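Local coordinates for SidF, inhibitor of growth family, member 3 (Legionella pneumophila subsp. pneumophila, PDB 4FYE), which is a phosphoinositide phosphatase that probably acts on phosphatidylinositol 3,4,5-trisphosphate, removing its 3-phosphate, at residues D91-K95 / G96-L100; N320-E324 / E325-D329; N372-E375 / Q376-V380; D451-R454 / N455-V459; I583-K586 / E587-P590. The protein carries 1 engineered substitution. All coordinates share one frame; numbering follows the deposited sequence.

Overall arrangement
All five contacts are local, each within one continuous run of chain, and no two of them touch. Interaction 3, on the first turns of helix 373-387, has its centre about 17 Å from the centre of the chain, and the side chain of Gln376 is about 6 Å from a bound phosphate ion, probably from the crystallisation liquor, though such ions often mark pockets. The others sit further out. Interaction 1 joins two helices at one end of the molecule, its centre 64 Å and 68 Å from the centres of interactions 4 and 5, across the chain's middle. Interactions 4 and 5 share one side, centres 24 Å apart and both next to helix 590-614; interaction 2 comes within about 12 Å of interaction 4, nearest atoms measured.

Interaction 1 of 5, residues D91-K95 / G96-L100; sequences DKDKK and GEKDL
Lys98 reaches back across the loop after helix 71-92 and places its ammonium group among the oxygens of Asp93 and Lys95. Lys98 NZ donates to the backbone O of Lys95 at 2.7 Å, a C=O...donor angle of 168° showing that it approaches almost head-on. The bond from Lys98 NZ to the backbone O of Asp93 (2.9 Å) is different, with the nitrogen standing well above the carbonyl plane. A salt bridge from Lys98 NZ to Asp93 OD1, also 2.9 Å, and a further bond to the carbonyl of Ile90 complete the grip, so one charge gathers three backbone oxygens and a carboxylate oxygen. The side chains of Asp93 and Lys98 run past each other in opposite directions, and a bend at the end of the lysine (chi4 45°) turns NZ toward the loop.

The outer part is loose by comparison. The end of Lys95 leads away, to a weak hydrogen bond with the Gly164 carbonyl, and Asp91 answers Lys102 instead. Asp93 is anchored from a second direction, its OD2 bridging to Arg101. This is a tight loop between consecutive helices, 71-92 and 98-119, with a lysine of the second helix's first turn gathering the loop carbonyls.

Interaction 2 of 5, residues N320-E324 / E325-D329; sequences NKIPE and EYRPD
A single 3-10 turn, in the loop between helices 315-320 and 335-349, brings Tyr326 and Arg327 back against Ile322, Pro323 and Glu324. Its evidence is a pair of i to i+3 backbone bonds: Tyr326 N to Pro323 O at 2.9 Å, with an N-H...O angle of 169°, and Arg327 N to Glu324 O at 3.1 Å.

The arginine folds back over the chain that leads into the turn. With CG opposite its own carbonyl carbon (chi1 -74°) and the chain stretched from there to NE, the head arrives at the carbonyl of Ile322. Arg327 NE donates to Ile322 O at 3.0 Å; the oxygen lies 30° out of the guanidinium plane, so the N-H is used at a slant. Glu324 CA sits over one face of the same group, and Asn320 O lies at its edge, in plane. The bond to Ile322 therefore ties the exit of the 3-10 turn to the residues just before its entry, while Trp319, on the preceding helix, adds a cation-pi contact to the guanidinium.

The remaining contacts are mainly apolar. Ile322 CG2 is 4.1 Å from Tyr326 CB and equally far from Arg327 CG, touching both side chains at van der Waals distance. Pro323 CB lies 4.0 Å from Tyr326 CD2, at a slant to the ring. The tyrosine also stacks with His349 of helix 335-349, whose Leu345 receives both Ile322 and Pro328. Glu325 OE1 comes to 3.3 Å from Pro323 CB.

Interaction 3 of 5, residues N372-E375 / Q376-V380; sequences NQKE and QFEYV
Glu375 lays its aliphatic part across one face of the Tyr379 ring, one helical turn further on. The evidence for a CH-pi contact is that Glu375 CB stands 3.9 Å from the Tyr379 ring centroid, only 8° off the normal; Glu375 CG is also close, 3.6 Å from Tyr379 CZ. The carboxylate beyond is turned 72° from the ring, so it does not lie flat on it. Lys374 and Glu378 run alongside each other, pointing the same way. Their salt bridge, Lys374 NZ to Glu378 OE2 at 3.0 Å, reaches the syn side of the carboxylate from 25° out of its plane, with the lysine bent at three torsions beyond CB to get there.

Behind these pairs stands the backbone ladder. Glu378 N meets Lys374 O at 2.8 Å and Tyr379 N meets Glu375 O at 2.7 Å, which fixes the i to i+4 spacing of the two side-chain pairs. Gln376 N bonds to Asn372 O (3.0 Å); Asn372 is the N-cap residue, but its side chain makes no capping bond.

Further out, helix 284-311 packs on Tyr379 through Ile290 and Thr294, Phe377 meets Met414 of strand 402-416, and Gln376 touches Lys647. These are the first turns of alpha-helix 373-387; a phosphate ion about 6 Å from the Gln376 side chain, probably from the crystallisation liquor, may mark a pocket at this end.

Interaction 4 of 5, residues D451-R454 / N455-V459; sequences DVIR and NLDKV
Residues 451-456 are helical, near the C-terminal end of helix 438-458, and three successive i to i+4 bonds join the two segments. Asp457 N meets Ile453 O at 2.8 Å with an N-H...O angle of 171°. Leu456 N to Val452 O is 2.9 Å, with an angle of 136°, and Asn455 N to Asp451 O is 3.1 Å. Val459 N has weak bonds, to Asn455 O and Leu456 O.

The side chains follow this spacing. Val452 and Leu456 lie side by side and point the same way, Val452 CG1 touching Leu456 CD2 at 4.1 Å; the valine branch is directed there because CG1 stands trans to N (chi1 163°). Both are buried: Val452 packs on Leu606, while Leu456 packs on Phe599 and Cys603 of helix 590-614 and on Leu476 of helix 467-476.

Next to this pair Ile453 and Asp457 cross at a slant, Ile453 CG2 resting 3.9 Å from Asp457 OD1. Asn455 turns its amide away to a hydrogen bond with His598, whereas Asp451 OD2 is hydrogen-bonded to Tyr640 and OD1 forms a salt bridge with Arg413. Inside the first segment, Arg454 NH2 is 3.4 Å from Asp451 OD1, a charge-only salt bridge with the oxygen well out of the guanidinium plane.

Chemically, the contact across the two segments is mostly hydrocarbon and backbone. The exception is Asp457 OD1, which lies 3.0 Å from Ile453 O, two acceptors with no hydrogen bond between them; the salt bridge from Asp457 OD2 to Lys477 probably offsets that approach.

Interaction 5 of 5, residues I583-K586 / E587-P590; sequences IQNK and ETDP
Asn585 and Thr588 are the first and last residues of a type I beta turn that links helix 522-583 to helix 590-614. Thr588 N donates to Asn585 O at 3.2 Å; the N-H...O angle of 169° is nearly straight, although the donor stands above the carbonyl plane.

Inside the turn the two side chains cross at about a right angle. Asn585 places CG trans to its N (chi1 -172°), which carries its amide across toward the Glu587 and Thr588 backbone. The two residues at the turn's corner, Lys586 and Glu587, lie alongside each other, pointing the same way. Lys586 has CG between its N and carbonyl carbon and bends at each later torsion, whereas Glu587 is extended beyond CG. Their ends approach only loosely: the salt bridge from Lys586 NZ to Glu587 OE2 is long, at 3.7 Å, on an exposed surface.

Asp589 follows as the N-cap of helix 590-614, its OD1 accepting from Thr592 N. Thr588 has a chi1 of 27°, away from the staggered positions, and its hydroxyl makes a weak bond to the carbonyl of Val582, back in the preceding helix. In that pose Thr588 OG1 also rests 3.4 Å from Asn585 CB.

Interaction 1 of 5, residues D91-K95 / G96-L100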
# COMPACT_ATOMS: atom_id res chain seq x y z
N ASP A 91 -1.71 33.96 -0.94
CA ASP A 91 -0.29 34.40 -0.88
C ASP A 91 0.39 34.27 -2.23
O ASP A 91 1.15 35.15 -2.63
CB ASP A 91 0.52 33.63 0.18
CG ASP A 91 0.43 34.26 1.59
OD1 ASP A 91 -0.44 35.14 1.85
OD2 ASP A 91 1.24 33.85 2.45
N LYS A 92 0.12 33.21 -2.96
CA LYS A 92 0.78 33.07 -4.24
C LYS A 92 -0.01 33.69 -5.39
O LYS A 92 0.44 33.60 -6.53
CB LYS A 92 1.20 31.61 -4.50
CG LYS A 92 0.15 30.74 -5.17
CD LYS A 92 0.69 29.36 -5.48
CE LYS A 92 1.19 28.68 -4.22
NZ LYS A 92 1.22 27.22 -4.46
N ASP A 93 -1.13 34.36 -5.11
CA ASP A 93 -1.99 34.89 -6.19
C ASP A 93 -1.59 36.28 -6.68
O ASP A 93 -0.77 36.95 -6.04
CB ASP A 93 -3.51 34.72 -5.91
CG ASP A 93 -4.15 35.87 -5.10
OD1 ASP A 93 -3.62 37.01 -5.06
OD2 ASP A 93 -5.23 35.63 -4.52
N LYS A 94 -2.15 36.72 -7.81
CA LYS A 94 -1.80 38.02 -8.38
C LYS A 94 -2.65 39.20 -7.92
O LYS A 94 -2.21 40.35 -8.08
CB LYS A 94 -1.69 37.95 -9.90
CG LYS A 94 -0.27 38.23 -10.37
CD LYS A 94 0.58 36.98 -10.57
CE LYS A 94 1.97 37.45 -10.98
NZ LYS A 94 2.63 36.56 -11.98
N LYS A 95 -3.81 38.92 -7.33
CA LYS A 95 -4.67 39.96 -6.78
C LYS A 95 -4.12 40.51 -5.42
O LYS A 95 -3.19 39.95 -4.85
CB LYS A 95 -6.16 39.50 -6.73
CG LYS A 95 -6.67 38.68 -7.94
CD LYS A 95 -8.20 38.51 -8.05
CE LYS A 95 -8.86 37.54 -7.04
NZ LYS A 95 -8.64 36.05 -7.14
N GLY A 96 -4.65 41.63 -4.94
CA GLY A 96 -4.12 42.26 -3.72
C GLY A 96 -5.05 42.10 -2.53
O GLY A 96 -5.94 41.23 -2.54
N GLU A 97 -4.84 42.94 -1.52
CA GLU A 97 -5.57 42.88 -0.25
C GLU A 97 -5.42 41.50 0.32
O GLU A 97 -6.39 40.84 0.68
CB GLU A 97 -7.04 43.17 -0.46
CG GLU A 97 -7.30 44.55 -1.03
CD GLU A 97 -8.71 44.98 -0.76
OE1 GLU A 97 -8.94 46.20 -0.60
OE2 GLU A 97 -9.59 44.07 -0.67
N LYS A 98 -4.18 41.05 0.38
CA LYS A 98 -3.91 39.75 0.85
C LYS A 98 -4.29 39.67 2.31
O LYS A 98 -5.01 38.75 2.74
CB LYS A 98 -2.45 39.41 0.62
CG LYS A 98 -2.19 38.90 -0.80
CD LYS A 98 -0.83 39.30 -1.33
CE LYS A 98 -0.42 38.46 -2.54
NZ LYS A 98 -1.46 38.26 -3.60
N ASP A 99 -3.87 40.67 3.07
CA ASP A 99 -4.17 40.69 4.49
C ASP A 99 -5.65 40.75 4.82
O ASP A 99 -6.11 39.94 5.61
CB ASP A 99 -3.40 41.80 5.19
CG ASP A 99 -2.10 41.31 5.74
OD1 ASP A 99 -1.68 40.19 5.38
OD2 ASP A 99 -1.51 42.04 6.56
N LEU A 100 -6.38 41.65 4.19
CA LEU A 100 -7.82 41.73 4.38
C LEU A 100 -8.47 40.36 4.28
O LEU A 100 -9.35 40.00 5.06
CB LEU A 100 -8.46 42.67 3.34
CG LEU A 100 -9.93 42.98 3.64
CD1 LEU A 100 -10.41 44.27 2.98
CD2 LEU A 100 -10.89 41.81 3.35

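Interaction 2 of 5, residues N320-E324 / E325-D329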
# COMPACT_ATOMS: atom_id res chain seq x y z
N ASN A 320 29.47 -7.93 3.21
CA ASN A 320 29.69 -9.31 2.81
C ASN A 320 29.51 -9.43 1.31
O ASN A 320 30.03 -10.31 0.70
CB ASN A 320 28.74 -10.29 3.55
CG ASN A 320 28.91 -10.25 5.08
OD1 ASN A 320 30.02 -10.25 5.63
ND2 ASN A 320 27.77 -10.24 5.78
N LYS A 321 28.77 -8.50 0.76
CA LYS A 321 28.46 -8.45 -0.63
C LYS A 321 29.49 -7.67 -1.43
O LYS A 321 29.40 -7.60 -2.63
CB LYS A 321 27.05 -7.88 -0.80
CG LYS A 321 26.06 -8.84 -1.42
CD LYS A 321 25.81 -10.08 -0.59
CE LYS A 321 25.64 -11.27 -1.53
NZ LYS A 321 24.17 -11.44 -1.75
N ILE A 322 30.51 -7.11 -0.82
CA ILE A 322 31.53 -6.46 -1.64
C ILE A 322 32.81 -7.33 -1.77
O ILE A 322 33.43 -7.67 -0.75
CB ILE A 322 31.87 -5.10 -1.03
CG1 ILE A 322 30.61 -4.27 -0.94
CG2 ILE A 322 32.98 -4.38 -1.81
CD1 ILE A 322 30.82 -3.09 0.00
N PRO A 323 33.21 -7.73 -3.00
CA PRO A 323 34.32 -8.72 -3.02
C PRO A 323 35.53 -8.25 -2.28
O PRO A 323 35.81 -7.06 -2.29
CB PRO A 323 34.61 -8.86 -4.49
CG PRO A 323 33.20 -8.73 -5.11
CD PRO A 323 32.47 -7.69 -4.28
N GLU A 324 36.27 -9.16 -1.65
CA GLU A 324 37.37 -8.76 -0.79
C GLU A 324 38.29 -7.68 -1.37
O GLU A 324 38.68 -6.74 -0.68
CB GLU A 324 38.21 -9.97 -0.40
CG GLU A 324 38.83 -9.90 0.98
CD GLU A 324 39.91 -10.95 1.14
OE1 GLU A 324 40.89 -10.70 1.92
OE2 GLU A 324 39.80 -12.01 0.46
N GLU A 325 38.57 -7.78 -2.65
CA GLU A 325 39.61 -6.98 -3.30
C GLU A 325 39.16 -5.56 -3.60
O GLU A 325 39.92 -4.78 -4.16
CB GLU A 325 39.95 -7.69 -4.59
CG GLU A 325 38.99 -8.87 -4.68
CD GLU A 325 38.31 -9.07 -6.01
OE1 GLU A 325 37.36 -9.83 -6.00
OE2 GLU A 325 38.69 -8.55 -7.08
N TYR A 326 37.91 -5.24 -3.27
CA TYR A 326 37.44 -3.86 -3.38
C TYR A 326 37.11 -3.25 -2.05
O TYR A 326 36.69 -2.10 -1.99
CB TYR A 326 36.23 -3.76 -4.28
CG TYR A 326 36.55 -4.32 -5.62
CD1 TYR A 326 37.52 -3.73 -6.42
CD2 TYR A 326 35.90 -5.46 -6.08
CE1 TYR A 326 37.85 -4.26 -7.65
CE2 TYR A 326 36.21 -6.00 -7.31
CZ TYR A 326 37.19 -5.40 -8.08
OH TYR A 326 37.51 -5.93 -9.30
N ARG A 327 37.27 -3.99 -0.97
CA ARG A 327 36.93 -3.42 0.31
C ARG A 327 38.04 -2.47 0.71
O ARG A 327 39.20 -2.81 0.58
CB ARG A 327 36.78 -4.51 1.36
CG ARG A 327 35.53 -5.35 1.26
CD ARG A 327 35.78 -6.63 2.05
NE ARG A 327 34.63 -7.54 1.98
CZ ARG A 327 34.50 -8.65 2.68
NH1 ARG A 327 35.43 -9.02 3.54
NH2 ARG A 327 33.45 -9.40 2.52
N PRO A 328 37.69 -1.26 1.16
CA PRO A 328 38.74 -0.38 1.67
C PRO A 328 39.23 -0.85 3.04
O PRO A 328 38.43 -1.33 3.88
CB PRO A 328 38.01 0.97 1.80
CG PRO A 328 36.60 0.59 2.09
CD PRO A 328 36.35 -0.66 1.29
N ASP A 329 40.52 -0.69 3.27
CA ASP A 329 41.12 -1.09 4.54
C ASP A 329 40.49 -0.32 5.69
O ASP A 329 40.11 -0.92 6.69
CB ASP A 329 42.65 -0.93 4.48
CG ASP A 329 43.09 0.10 3.45
OD1 ASP A 329 42.31 1.06 3.17
OD2 ASP A 329 44.23 -0.05 2.91

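Interaction 3 of 5, residues N372-E375 / Q376-V380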
# COMPACT_ATOMS: atom_id res chain seq x y z
N ASN A 372 -12.90 4.87 -14.13
CA ASN A 372 -11.73 4.40 -14.87
C ASN A 372 -10.97 3.24 -14.18
O ASN A 372 -9.74 3.09 -14.28
CB ASN A 372 -10.81 5.58 -15.24
CG ASN A 372 -11.55 6.66 -16.02
OD1 ASN A 372 -11.75 6.53 -17.23
ND2 ASN A 372 -12.02 7.68 -15.33
N GLN A 373 -11.76 2.41 -13.51
CA GLN A 373 -11.25 1.24 -12.88
C GLN A 373 -10.74 0.26 -13.92
O GLN A 373 -9.78 -0.48 -13.66
CB GLN A 373 -12.30 0.63 -11.96
CG GLN A 373 -12.42 1.35 -10.62
CD GLN A 373 -13.57 0.85 -9.76
OE1 GLN A 373 -14.75 1.12 -10.03
NE2 GLN A 373 -13.24 0.09 -8.73
N LYS A 374 -11.25 0.33 -15.13
CA LYS A 374 -10.78 -0.59 -16.15
C LYS A 374 -9.35 -0.25 -16.57
O LYS A 374 -8.50 -1.14 -16.65
CB LYS A 374 -11.77 -0.76 -17.32
CG LYS A 374 -11.20 -1.48 -18.56
CD LYS A 374 -12.12 -2.56 -19.12
CE LYS A 374 -12.38 -2.48 -20.63
NZ LYS A 374 -11.24 -2.78 -21.56
N GLU A 375 -9.08 1.04 -16.78
CA GLU A 375 -7.70 1.47 -17.11
C GLU A 375 -6.75 1.26 -15.95
O GLU A 375 -5.61 0.82 -16.13
CB GLU A 375 -7.65 2.91 -17.59
CG GLU A 375 -8.26 3.10 -18.98
CD GLU A 375 -9.82 3.02 -18.98
OE1 GLU A 375 -10.52 3.62 -18.12
OE2 GLU A 375 -10.34 2.36 -19.90
N GLN A 376 -7.22 1.51 -14.74
CA GLN A 376 -6.36 1.35 -13.54
C GLN A 376 -5.87 -0.04 -13.48
O GLN A 376 -4.78 -0.31 -12.96
CB GLN A 376 -7.09 1.65 -12.24
CG GLN A 376 -7.58 3.07 -12.13
CD GLN A 376 -8.34 3.30 -10.84
OE1 GLN A 376 -9.44 3.92 -10.80
NE2 GLN A 376 -7.79 2.80 -9.77
N PHE A 377 -6.66 -0.94 -14.05
CA PHE A 377 -6.22 -2.32 -14.14
C PHE A 377 -5.34 -2.42 -15.36
O PHE A 377 -4.17 -2.80 -15.27
CB PHE A 377 -7.41 -3.30 -14.20
CG PHE A 377 -7.04 -4.65 -14.75
CD1 PHE A 377 -6.24 -5.51 -14.02
CD2 PHE A 377 -7.46 -5.04 -16.01
CE1 PHE A 377 -5.89 -6.76 -14.51
CE2 PHE A 377 -7.09 -6.28 -16.53
CZ PHE A 377 -6.30 -7.15 -15.78
N GLU A 378 -5.90 -2.05 -16.49
CA GLU A 378 -5.25 -2.33 -17.77
C GLU A 378 -3.90 -1.64 -18.00
O GLU A 378 -2.95 -2.30 -18.42
CB GLU A 378 -6.21 -2.10 -18.92
CG GLU A 378 -6.61 -3.42 -19.53
CD GLU A 378 -7.74 -3.29 -20.53
OE1 GLU A 378 -7.60 -2.56 -21.56
OE2 GLU A 378 -8.78 -3.96 -20.31
N TYR A 379 -3.78 -0.35 -17.67
CA TYR A 379 -2.54 0.38 -17.91
C TYR A 379 -1.40 -0.05 -17.01
O TYR A 379 -0.22 -0.01 -17.40
CB TYR A 379 -2.77 1.86 -17.72
CG TYR A 379 -3.62 2.51 -18.79
CD1 TYR A 379 -4.40 1.74 -19.65
CD2 TYR A 379 -3.63 3.88 -18.95
CE1 TYR A 379 -5.17 2.32 -20.65
CE2 TYR A 379 -4.45 4.46 -19.90
CZ TYR A 379 -5.19 3.66 -20.73
OH TYR A 379 -5.92 4.21 -21.69
N VAL A 380 -1.75 -0.43 -15.79
CA VAL A 380 -0.73 -0.67 -14.79
C VAL A 380 -0.22 -2.05 -15.09
O VAL A 380 1.01 -2.26 -15.21
CB VAL A 380 -1.29 -0.52 -13.35
CG1 VAL A 380 -0.37 -1.19 -12.35
CG2 VAL A 380 -1.52 0.95 -12.97

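Interaction 4 of 5, residues D451-R454 / N455-V459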
# COMPACT_ATOMS: atom_id res chain seq x y z
N ASP A 451 6.58 -20.06 -8.47
CA ASP A 451 7.57 -19.48 -7.54
C ASP A 451 7.60 -20.24 -6.26
O ASP A 451 8.66 -20.40 -5.65
CB ASP A 451 7.27 -18.04 -7.16
CG ASP A 451 7.26 -17.11 -8.33
OD1 ASP A 451 7.46 -17.59 -9.47
OD2 ASP A 451 7.06 -15.92 -8.11
N VAL A 452 6.44 -20.68 -5.79
CA VAL A 452 6.45 -21.49 -4.59
C VAL A 452 7.07 -22.90 -4.79
O VAL A 452 7.72 -23.39 -3.89
CB VAL A 452 5.09 -21.55 -3.92
CG1 VAL A 452 4.99 -22.71 -2.93
CG2 VAL A 452 4.88 -20.28 -3.15
N ILE A 453 6.86 -23.51 -5.97
CA ILE A 453 7.46 -24.81 -6.30
C ILE A 453 8.99 -24.66 -6.27
O ILE A 453 9.66 -25.38 -5.52
CB ILE A 453 6.94 -25.39 -7.66
CG1 ILE A 453 5.41 -25.60 -7.68
CG2 ILE A 453 7.62 -26.71 -8.04
CD1 ILE A 453 4.85 -26.39 -6.52
N ARG A 454 9.53 -23.69 -7.02
CA ARG A 454 10.96 -23.49 -7.11
C ARG A 454 11.54 -23.30 -5.75
O ARG A 454 12.54 -23.92 -5.40
CB ARG A 454 11.28 -22.25 -7.92
CG ARG A 454 10.93 -22.36 -9.39
CD ARG A 454 11.65 -21.25 -10.12
NE ARG A 454 10.75 -20.56 -11.04
CZ ARG A 454 10.40 -19.28 -10.94
NH1 ARG A 454 10.87 -18.52 -9.95
NH2 ARG A 454 9.58 -18.76 -11.85
N ASN A 455 10.88 -22.46 -4.96
CA ASN A 455 11.39 -22.09 -3.66
C ASN A 455 11.24 -23.24 -2.68
O ASN A 455 11.96 -23.31 -1.68
CB ASN A 455 10.67 -20.85 -3.14
CG ASN A 455 11.38 -20.19 -1.97
OD1 ASN A 455 11.25 -20.62 -0.82
ND2 ASN A 455 12.12 -19.13 -2.25
N LEU A 456 10.31 -24.14 -2.96
CA LEU A 456 10.20 -25.39 -2.17
C LEU A 456 11.31 -26.35 -2.52
O LEU A 456 11.94 -26.90 -1.62
CB LEU A 456 8.83 -26.06 -2.31
CG LEU A 456 7.86 -25.98 -1.11
CD1 LEU A 456 7.90 -24.66 -0.34
CD2 LEU A 456 6.44 -26.31 -1.55
N ASP A 457 11.55 -26.53 -3.82
CA ASP A 457 12.64 -27.35 -4.34
C ASP A 457 13.96 -27.01 -3.64
O ASP A 457 14.81 -27.87 -3.48
CB ASP A 457 12.79 -27.19 -5.87
CG ASP A 457 11.56 -27.70 -6.66
OD1 ASP A 457 10.61 -28.21 -6.03
OD2 ASP A 457 11.53 -27.60 -7.91
N LYS A 458 14.07 -25.77 -3.18
CA LYS A 458 15.31 -25.12 -2.80
C LYS A 458 15.58 -25.08 -1.29
O LYS A 458 16.73 -25.00 -0.88
CB LYS A 458 15.29 -23.69 -3.39
CG LYS A 458 16.64 -23.02 -3.59
CD LYS A 458 16.90 -21.97 -2.52
CE LYS A 458 16.41 -20.60 -2.98
NZ LYS A 458 16.13 -19.77 -1.78
N VAL A 459 14.55 -25.10 -0.45
CA VAL A 459 14.77 -25.29 0.99
C VAL A 459 14.09 -26.57 1.51
O VAL A 459 13.67 -26.63 2.66
CB VAL A 459 14.46 -24.05 1.90
CG1 VAL A 459 15.61 -23.06 1.88
CG2 VAL A 459 13.11 -23.39 1.60

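Interaction 5 of 5, residues I583-K586 / E587-P590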
# COMPACT_ATOMS: atom_id res chain seq x y z
N ILE A 583 9.55 -26.19 17.16
CA ILE A 583 9.70 -24.74 17.12
C ILE A 583 9.71 -24.19 18.55
O ILE A 583 10.55 -23.35 18.93
CB ILE A 583 8.62 -24.10 16.20
CG1 ILE A 583 8.96 -24.39 14.73
CG2 ILE A 583 8.47 -22.61 16.49
CD1 ILE A 583 7.88 -24.04 13.74
N GLN A 584 8.78 -24.71 19.36
CA GLN A 584 8.65 -24.30 20.75
C GLN A 584 9.78 -24.85 21.66
O GLN A 584 9.84 -24.51 22.84
CB GLN A 584 7.29 -24.72 21.25
CG GLN A 584 6.17 -24.38 20.28
CD GLN A 584 4.80 -24.44 20.92
OE1 GLN A 584 3.90 -25.10 20.40
NE2 GLN A 584 4.64 -23.75 22.05
N ASN A 585 10.66 -25.68 21.11
CA ASN A 585 11.80 -26.23 21.86
C ASN A 585 12.73 -25.11 22.32
O ASN A 585 13.34 -24.42 21.49
CB ASN A 585 12.58 -27.28 21.02
CG ASN A 585 13.65 -28.03 21.82
OD1 ASN A 585 13.36 -29.02 22.50
ND2 ASN A 585 14.89 -27.58 21.68
N LYS A 586 12.83 -24.93 23.64
CA LYS A 586 13.65 -23.86 24.20
C LYS A 586 15.15 -23.91 23.78
O LYS A 586 15.93 -23.02 24.13
CB LYS A 586 13.43 -23.73 25.74
CG LYS A 586 14.01 -24.80 26.66
CD LYS A 586 15.18 -24.27 27.50
CE LYS A 586 15.25 -24.90 28.89
NZ LYS A 586 15.94 -26.22 28.91
N GLU A 587 15.52 -24.92 22.97
CA GLU A 587 16.90 -25.10 22.56
C GLU A 587 17.22 -25.14 21.05
O GLU A 587 18.37 -25.32 20.66
CB GLU A 587 17.53 -26.30 23.30
CG GLU A 587 18.06 -25.95 24.68
CD GLU A 587 18.36 -27.17 25.53
OE1 GLU A 587 19.56 -27.46 25.76
OE2 GLU A 587 17.39 -27.85 25.96
N THR A 588 16.24 -24.97 20.17
CA THR A 588 16.60 -24.94 18.74
C THR A 588 16.88 -23.51 18.21
O THR A 588 16.07 -22.61 18.44
CB THR A 588 15.65 -25.79 17.86
OG1 THR A 588 14.34 -25.89 18.45
CG2 THR A 588 16.24 -27.21 17.69
N ASP A 589 18.03 -23.32 17.52
CA ASP A 589 18.56 -21.97 17.09
C ASP A 589 17.59 -21.13 16.22
O ASP A 589 16.75 -21.72 15.54
CB ASP A 589 19.95 -22.09 16.41
CG ASP A 589 19.91 -22.78 15.04
OD1 ASP A 589 19.31 -22.23 14.08
OD2 ASP A 589 20.51 -23.87 14.90
N PRO A 590 17.72 -19.78 16.22
CA PRO A 590 16.68 -19.01 15.52
C PRO A 590 16.53 -19.41 14.04
O PRO A 590 15.40 -19.35 13.49
CB PRO A 590 17.15 -17.54 15.65
CG PRO A 590 18.09 -17.55 16.82
CD PRO A 590 18.77 -18.89 16.76